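Long-range contact in monosaccharide ABC transporter substrate-binding protein, CUT2 family (Bradyrhizobium sp., PDB 4YHS), which probably binds a monosaccharide or related solute in the periplasm and delivers it to a CUT2-family ABC importer: residues A[27-33]-A[45-51]. Numbering follows the deposited sequence.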
loop_
_atom_site.group_PDB
_atom_site.type_symbol
_atom_site.label_atom_id
_atom_site.label_comp_id
_atom_site.label_asym_id
_atom_site.label_seq_id
_atom_site.Cartn_x
_atom_site.Cartn_y
_atom_site.Cartn_z
ATOM N N TYR A 27 -5.111 5.022 -16.638
ATOM C CA TYR A 27 -4.596 6.371 -16.596
ATOM C C TYR A 27 -5.537 7.367 -17.319
ATOM O O TYR A 27 -6.363 6.949 -18.125
ATOM C CB TYR A 27 -3.211 6.402 -17.231
ATOM C CG TYR A 27 -3.174 5.919 -18.654
ATOM C CD1 TYR A 27 -2.982 4.583 -18.937
ATOM C CD2 TYR A 27 -3.324 6.810 -19.724
ATOM C CE1 TYR A 27 -2.934 4.125 -20.240
ATOM C CE2 TYR A 27 -3.273 6.373 -21.030
ATOM C CZ TYR A 27 -3.075 5.023 -21.287
ATOM O OH TYR A 27 -3.013 4.560 -22.589
ATOM N N PRO A 28 -5.399 8.681 -17.052
ATOM C CA PRO A 28 -4.503 9.272 -16.048
ATOM C C PRO A 28 -4.968 8.972 -14.638
ATOM O O PRO A 28 -6.168 8.755 -14.427
ATOM C CB PRO A 28 -4.576 10.780 -16.358
ATOM C CG PRO A 28 -5.866 10.955 -17.106
ATOM C CD PRO A 28 -6.006 9.720 -17.908
ATOM N N TYR A 29 -4.037 8.926 -13.689
ATOM C CA TYR A 29 -4.375 8.508 -12.335
ATOM C C TYR A 29 -3.938 9.582 -11.355
ATOM O O TYR A 29 -2.844 10.126 -11.469
ATOM C CB TYR A 29 -3.708 7.166 -12.014
ATOM C CG TYR A 29 -4.423 6.331 -10.956
ATOM C CD1 TYR A 29 -5.481 5.515 -11.298
ATOM C CD2 TYR A 29 -4.033 6.352 -9.618
ATOM C CE1 TYR A 29 -6.157 4.772 -10.371
ATOM C CE2 TYR A 29 -4.706 5.567 -8.670
ATOM C CZ TYR A 29 -5.779 4.783 -9.069
ATOM O OH TYR A 29 -6.507 4.011 -8.186
ATOM N N ASP A 30 -4.801 9.880 -10.393
ATOM C CA ASP A 30 -4.495 10.847 -9.357
ATOM C C ASP A 30 -3.339 10.326 -8.544
ATOM O O ASP A 30 -3.399 9.211 -8.023
ATOM C CB ASP A 30 -5.702 11.100 -8.449
ATOM C CG ASP A 30 -6.783 11.929 -9.121
ATOM O OD1 ASP A 30 -6.503 12.618 -10.131
ATOM O OD2 ASP A 30 -7.913 11.926 -8.606
ATOM N N ALA A 31 -2.294 11.148 -8.459
ATOM C CA ALA A 31 -1.065 10.802 -7.752
ATOM C C ALA A 31 -0.565 12.000 -6.924
ATOM O O ALA A 31 -1.121 13.110 -6.995
ATOM C CB ALA A 31 0.007 10.341 -8.763
ATOM N N ALA A 32 0.486 11.752 -6.134
ATOM C CA ALA A 32 1.154 12.767 -5.337
ATOM C C ALA A 32 2.642 12.551 -5.469
ATOM O O ALA A 32 3.130 11.456 -5.171
ATOM C CB ALA A 32 0.727 12.679 -3.865
ATOM N N LYS A 33 3.363 13.584 -5.912
ATOM C CA LYS A 33 4.801 13.452 -6.069
ATOM C C LYS A 33 5.484 14.234 -4.993
ATOM O O LYS A 33 4.924 15.193 -4.437
ATOM C CB LYS A 33 5.264 13.925 -7.430
ATOM C CG LYS A 33 4.983 15.372 -7.733
ATOM C CD LYS A 33 5.468 15.679 -9.156
ATOM C CE LYS A 33 5.255 17.134 -9.520
ATOM N NZ LYS A 33 6.316 17.998 -8.945
ATOM N N SER A 45 2.944 17.262 -3.804
ATOM C CA SER A 45 1.963 18.012 -4.602
ATOM C C SER A 45 1.116 17.030 -5.414
ATOM O O SER A 45 1.590 15.966 -5.811
ATOM C CB SER A 45 2.645 19.020 -5.518
ATOM O OG SER A 45 3.547 18.375 -6.369
ATOM N N ASP A 46 -0.140 17.383 -5.642
ATOM C CA ASP A 46 -1.038 16.520 -6.402
ATOM C C ASP A 46 -0.782 16.668 -7.896
ATOM O O ASP A 46 -0.703 17.788 -8.405
ATOM C CB ASP A 46 -2.500 16.851 -6.081
ATOM C CG ASP A 46 -2.852 16.555 -4.660
ATOM O OD1 ASP A 46 -2.072 15.842 -3.994
ATOM O OD2 ASP A 46 -3.900 17.039 -4.203
ATOM N N VAL A 47 -0.669 15.528 -8.583
ATOM C CA VAL A 47 -0.501 15.466 -10.036
ATOM C C VAL A 47 -1.253 14.280 -10.662
ATOM O O VAL A 47 -1.431 13.255 -10.026
ATOM C CB VAL A 47 0.984 15.336 -10.405
ATOM C CG1 VAL A 47 1.711 16.631 -10.135
ATOM C CG2 VAL A 47 1.627 14.150 -9.642
ATOM N N LYS A 48 -1.687 14.433 -11.916
ATOM C CA LYS A 48 -2.143 13.286 -12.715
ATOM C C LYS A 48 -0.946 12.527 -13.242
ATOM O O LYS A 48 -0.033 13.137 -13.845
ATOM C CB LYS A 48 -3.008 13.752 -13.894
ATOM C CG LYS A 48 -4.231 14.513 -13.483
ATOM C CD LYS A 48 -5.286 13.568 -12.960
ATOM C CE LYS A 48 -6.635 14.259 -12.840
ATOM N NZ LYS A 48 -7.704 13.274 -12.528
ATOM N N TYR A 49 -0.940 11.210 -13.036
ATOM C CA TYR A 49 0.137 10.390 -13.555
ATOM C C TYR A 49 -0.261 9.893 -14.934
ATOM O O TYR A 49 -1.319 9.283 -15.093
ATOM C CB TYR A 49 0.466 9.191 -12.658
ATOM C CG TYR A 49 1.739 8.537 -13.124
ATOM C CD1 TYR A 49 1.729 7.589 -14.135
ATOM C CD2 TYR A 49 2.952 8.918 -12.609
ATOM C CE1 TYR A 49 2.908 7.035 -14.606
ATOM C CE2 TYR A 49 4.137 8.367 -13.062
ATOM C CZ TYR A 49 4.116 7.429 -14.055
ATOM O OH TYR A 49 5.314 6.900 -14.514
ATOM N N VAL A 50 0.577 10.202 -15.919
ATOM C CA VAL A 50 0.385 9.761 -17.292
ATOM C C VAL A 50 1.534 8.886 -17.769
ATOM O O VAL A 50 2.664 9.360 -17.888
ATOM C CB VAL A 50 0.249 10.976 -18.235
ATOM C CG1 VAL A 50 -0.043 10.512 -19.632
ATOM C CG2 VAL A 50 -0.854 11.894 -17.739
ATOM N N PRO A 51 1.260 7.617 -18.065
ATOM C CA PRO A 51 2.341 6.769 -18.569
ATOM C C PRO A 51 2.539 6.939 -20.069
ATOM O O PRO A 51 1.772 7.672 -20.749
ATOM C CB PRO A 51 1.840 5.366 -18.234
ATOM C CG PRO A 51 0.367 5.470 -18.470
ATOM C CD PRO A 51 -0.013 6.872 -18.016
#
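The shortest bond of the strand pair runs from Tyr49 N to Tyr29 O, nearly straight at 2.7 Å. In the reverse direction the carbonyl oxygen of Tyr49 accepts one hydrogen bond, from Tyr29 N over 3.1 Å, and a weaker CA-H...O contact from Pro28 CA. The same reciprocal pairing recurs at Ala31 with Val47 and at Lys33 with Ser45, where Ser45 N reaches Lys33 O at 2.9 Å. Between them lie the non-hydrogen-bonded pairs, Asp30 with Lys48 and Ala32 with Asp46.

On the Asp30 and Lys48 face the two side chains run alongside each other. A bend at chi2 (-76°) folds the lysine chain back toward the aspartate. Its NZ then meets the syn side of Asp30 OD1 at 2.8 Å, somewhat out of the carboxylate plane, in an exposed salt bridge; Asp46 instead turns its OD1 to Lys326.

This ladder is a beta hairpin of strands 29-35 and 43-49, joined through strand 29-35, antiparallel, to strand 322-331 in the mixed sheet of one lobe of the periplasmic binding protein fold. Its other face turns toward helix 299-314: Tyr29 packs on Ile301, its OH hydrogen-bonded to Ser298, and Tyr49 on Ile305, its OH hydrogen-bonded to Asp308. Ala31 CB sits 4.1 Å from Tyr49 CB. Farther along, Lys33 CG lies between the backbone N and the carbonyl carbon (chi1 61°), and the side chain crosses Val47 at about a right angle, CE resting 3.6 Å from Val47 CG1, while its NZ pairs with Asp35. Past the tyrosine pair, Pro51 CG lies over one face of the Tyr27 ring, 3.8 Å from the centroid and offset toward the rim, a CH-pi contact.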